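Local atomic coordinates of aldehyde dehydrogenase (Trypanosoma brucei, PDB entry 5MYP), a protein that probably oxidises aldehydes to carboxylic acids with NAD+ as the electron acceptor. Residues E71-M75 against E76-L80; K251-A255 against G256-I260. All coordinates share one frame; numbering follows the deposited sequence.

Contact 1. Residues E71-M75 against E76-L80; sequences ETVVM and EILPL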
# COMPACT_ATOMS: atom_id res chain seq x y z
N GLU A 71 -14.03 25.81 17.32
CA GLU A 71 -13.99 24.37 17.03
C GLU A 71 -13.24 24.11 15.71
O GLU A 71 -12.41 23.21 15.63
CB GLU A 71 -15.39 23.77 16.97
CG GLU A 71 -15.42 22.25 17.10
CD GLU A 71 -16.83 21.69 17.25
OE1 GLU A 71 -17.58 22.17 18.11
OE2 GLU A 71 -17.18 20.74 16.51
N THR A 72 -13.55 24.91 14.70
CA THR A 72 -12.87 24.83 13.40
C THR A 72 -11.38 25.16 13.49
O THR A 72 -10.56 24.53 12.82
CB THR A 72 -13.55 25.75 12.36
OG1 THR A 72 -14.92 25.35 12.22
CG2 THR A 72 -12.86 25.66 11.00
N VAL A 73 -11.03 26.14 14.32
CA VAL A 73 -9.62 26.48 14.55
C VAL A 73 -8.86 25.30 15.16
O VAL A 73 -7.78 24.95 14.69
CB VAL A 73 -9.48 27.76 15.43
CG1 VAL A 73 -8.05 27.95 15.92
CG2 VAL A 73 -9.93 28.99 14.65
N VAL A 74 -9.44 24.68 16.19
CA VAL A 74 -8.83 23.54 16.88
C VAL A 74 -8.74 22.30 15.97
O VAL A 74 -7.71 21.63 15.95
CB VAL A 74 -9.60 23.20 18.19
CG1 VAL A 74 -9.16 21.86 18.79
CG2 VAL A 74 -9.42 24.31 19.21
N MET A 75 -9.81 22.03 15.22
CA MET A 75 -9.92 20.78 14.46
C MET A 75 -9.35 20.83 13.04
O MET A 75 -8.95 19.79 12.51
CB MET A 75 -11.39 20.33 14.39
CG MET A 75 -12.04 20.04 15.74
SD MET A 75 -11.22 18.76 16.72
CE MET A 75 -11.42 17.33 15.66
N GLU A 76 -9.32 22.02 12.42
CA GLU A 76 -8.91 22.15 11.01
C GLU A 76 -7.75 23.13 10.78
O GLU A 76 -6.74 22.74 10.20
CB GLU A 76 -10.10 22.51 10.13
CG GLU A 76 -11.20 21.46 10.15
CD GLU A 76 -12.19 21.59 9.00
OE1 GLU A 76 -11.83 21.29 7.85
OE2 GLU A 76 -13.33 22.00 9.28
N ILE A 77 -7.89 24.37 11.25
CA ILE A 77 -6.92 25.43 10.92
C ILE A 77 -5.55 25.15 11.54
O ILE A 77 -4.55 25.15 10.82
CB ILE A 77 -7.41 26.83 11.36
CG1 ILE A 77 -8.77 27.19 10.72
CG2 ILE A 77 -6.37 27.90 11.04
CD1 ILE A 77 -8.78 27.26 9.21
N LEU A 78 -5.51 24.91 12.84
CA LEU A 78 -4.24 24.66 13.54
C LEU A 78 -3.52 23.38 13.08
O LEU A 78 -2.31 23.41 12.88
CB LEU A 78 -4.42 24.68 15.07
CG LEU A 78 -4.73 26.03 15.72
CD1 LEU A 78 -5.00 25.84 17.21
CD2 LEU A 78 -3.61 27.04 15.50
N PRO A 79 -4.25 22.25 12.92
CA PRO A 79 -3.61 21.05 12.34
C PRO A 79 -3.03 21.25 10.94
O PRO A 79 -1.96 20.72 10.65
CB PRO A 79 -4.75 20.03 12.32
CG PRO A 79 -5.60 20.41 13.47
CD PRO A 79 -5.56 21.92 13.51
N LEU A 80 -3.73 22.01 10.09
CA LEU A 80 -3.21 22.35 8.76
C LEU A 80 -1.94 23.20 8.83
O LEU A 80 -0.98 22.93 8.11
CB LEU A 80 -4.27 23.05 7.91
CG LEU A 80 -5.36 22.15 7.33
CD1 LEU A 80 -6.42 23.00 6.66
CD2 LEU A 80 -4.79 21.13 6.35

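Contact 2. Residues K251-A255 against G256-I260; sequences KIINA and GQTCI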
# COMPACT_ATOMS: atom_id res chain seq x y z
N LYS A 251 -17.66 13.19 21.20
CA LYS A 251 -19.00 13.02 20.62
C LYS A 251 -19.64 14.34 20.20
O LYS A 251 -20.33 14.39 19.18
CB LYS A 251 -19.90 12.29 21.63
CG LYS A 251 -21.16 11.68 21.04
CD LYS A 251 -20.83 10.65 19.97
CE LYS A 251 -21.91 9.60 19.83
NZ LYS A 251 -21.57 8.62 18.77
N ILE A 252 -19.43 15.39 20.99
CA ILE A 252 -20.05 16.70 20.74
C ILE A 252 -19.47 17.41 19.50
O ILE A 252 -20.21 18.08 18.77
CB ILE A 252 -20.00 17.61 22.01
CG1 ILE A 252 -21.06 17.13 23.01
CG2 ILE A 252 -20.23 19.08 21.67
CD1 ILE A 252 -20.99 17.79 24.37
N ILE A 253 -18.17 17.29 19.28
CA ILE A 253 -17.54 17.93 18.12
C ILE A 253 -18.19 17.45 16.81
O ILE A 253 -18.40 16.24 16.62
CB ILE A 253 -15.99 17.76 18.07
CG1 ILE A 253 -15.57 16.28 18.00
CG2 ILE A 253 -15.35 18.46 19.26
CD1 ILE A 253 -14.07 16.09 17.93
N ASN A 254 -18.56 18.41 15.97
CA ASN A 254 -19.25 18.15 14.70
C ASN A 254 -20.56 17.33 14.84
O ASN A 254 -20.98 16.66 13.89
CB ASN A 254 -18.28 17.50 13.71
CG ASN A 254 -18.54 17.89 12.27
OD1 ASN A 254 -18.92 19.03 11.98
ND2 ASN A 254 -18.31 16.97 11.36
N ALA A 255 -21.20 17.42 16.00
CA ALA A 255 -22.41 16.64 16.32
C ALA A 255 -22.24 15.14 16.05
O ALA A 255 -23.12 14.49 15.48
CB ALA A 255 -23.60 17.20 15.56
N GLY A 256 -21.09 14.60 16.47
CA GLY A 256 -20.79 13.17 16.33
C GLY A 256 -20.29 12.70 14.97
O GLY A 256 -19.92 11.53 14.83
N GLN A 257 -20.24 13.60 13.99
CA GLN A 257 -19.97 13.25 12.60
C GLN A 257 -18.47 13.31 12.33
O GLN A 257 -17.97 14.18 11.61
CB GLN A 257 -20.76 14.17 11.66
CG GLN A 257 -22.27 13.99 11.81
CD GLN A 257 -23.09 15.13 11.24
OE1 GLN A 257 -23.93 14.93 10.37
NE2 GLN A 257 -22.87 16.34 11.75
N THR A 258 -17.76 12.36 12.95
CA THR A 258 -16.31 12.23 12.86
C THR A 258 -16.01 10.74 12.73
O THR A 258 -16.60 9.92 13.46
CB THR A 258 -15.62 12.79 14.12
OG1 THR A 258 -16.13 14.10 14.42
CG2 THR A 258 -14.11 12.87 13.96
N CYS A 259 -15.10 10.39 11.82
CA CYS A 259 -14.71 8.99 11.58
C CYS A 259 -14.04 8.30 12.76
O CYS A 259 -14.00 7.07 12.82
CB CYS A 259 -13.80 8.92 10.36
SG CYS A 259 -14.70 9.11 8.80
N ILE A 260 -13.53 9.10 13.70
CA ILE A 260 -12.90 8.61 14.93
C ILE A 260 -13.67 9.04 16.19
O ILE A 260 -13.14 9.02 17.30
CB ILE A 260 -11.41 9.05 15.01
CG1 ILE A 260 -11.25 10.58 14.86
CG2 ILE A 260 -10.59 8.33 13.94
CD1 ILE A 260 -9.85 11.08 15.08
O HOH W 1 -20.66 9.18 16.17
O HOH W 2 -17.57 13.74 16.79

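Contact 1. Residues E71-M75 against E76-L80
A pi-type turn interrupts the regular pitch of helix 69-95 where residues 73-75 pass into Glu76 and Ile77. The carbonyl oxygen of Thr72 is the pivot: it accepts a bond from Glu76 N at 2.8 Å, one turn on, and another from Ile77 N at 3.1 Å, one residue further. The wider spacing is repeated by Leu78 N, which donates to Val73 O at 2.9 Å in a nearly straight bond (168° at the hydrogen). Pro79, whose ring nitrogen has no hydrogen to give, brings CD to 3.3 Å from Val74 O, and the helix kinks here; the short axes of 71-75 and 76-80 diverge by 25°. Among the side chains, Val73 swings CG1 to the side away from its amide nitrogen (chi1 168°), and this methyl packs 3.8 Å from Leu78 CG. Thr72 CG2 brushes Glu76 OE2 at 4.1 Å, but the carboxylate is engaged by outside partners: OE1 accepts from the N atoms of Leu131 and Leu132, and OE2 forms a salt bridge with Arg67. Thr72 and Glu76 pack on helix 54-65, Pro79 leans on Leu132 of helix 132-143, and Val73, Val74, Ile77 and Leu78 meet Leu485, Leu488 and Leu489 of the second subunit.

Contact 2. Residues K251-A255 against G256-I260
Direct hydrogen bonds tie Asn254 and Gln257 together in both directions. Asn254 O is gripped twice, by Gln257 NE2 at 2.9 Å in an almost straight bond (176°) and by Gln257 N at 3.1 Å, the two donors arriving from opposite faces of the carbonyl plane. In return Asn254 ND2 donates to Gln257 O at 2.8 Å, and the two side-chain amides are turned 40° apart. Placing CG beside the backbone N (chi1 -64°) lets the Gln257 side chain fold back over Asn254 O. Gly256 N donates to Ile253 O at 3.2 Å. Beyond helix 240-252 the chain passes through positive phi at Asn254, Ala255 and Gly256 and an inverse gamma turn centred on Gln257, in the loop that carries Cys259, the predicted catalytic nucleophile of this family. Water-mediated bonds add two bridges: one water accepts from Lys251 NZ and donates to Gly256 O, both at 2.8 Å, while a second donates to Ile253 O at 2.6 Å and accepts from Thr258 OG1. Among outside partners, Lys251 NZ also binds Pro262 O, Thr258 OG1 pairs with Tyr129 OH, and Asn254 OD1 accepts from Arg65 and Arg67.

Contact 1 precedes contact 2 along the chain, and their centres lie about 14 Å apart. Although helix 69-95 and the residues just after helix 240-252 are distant in sequence, they meet directly: Glu71 OE2 is 2.8 Å from Asn254 N, a probable hydrogen bond, and Met75 CE packs on Ile253 CD1 at 3.7 Å. The loop after helix 240-252 carries Cys259 and runs on to strand 264-268 of a mixed sheet. Arg67 and Tyr129 touch both contacts, Arg67 through Glu76 and Asn254. The helix that faces the second subunit therefore also borders the predicted active-site loop, with the side chain of Met75 about 10 Å from that of Cys259.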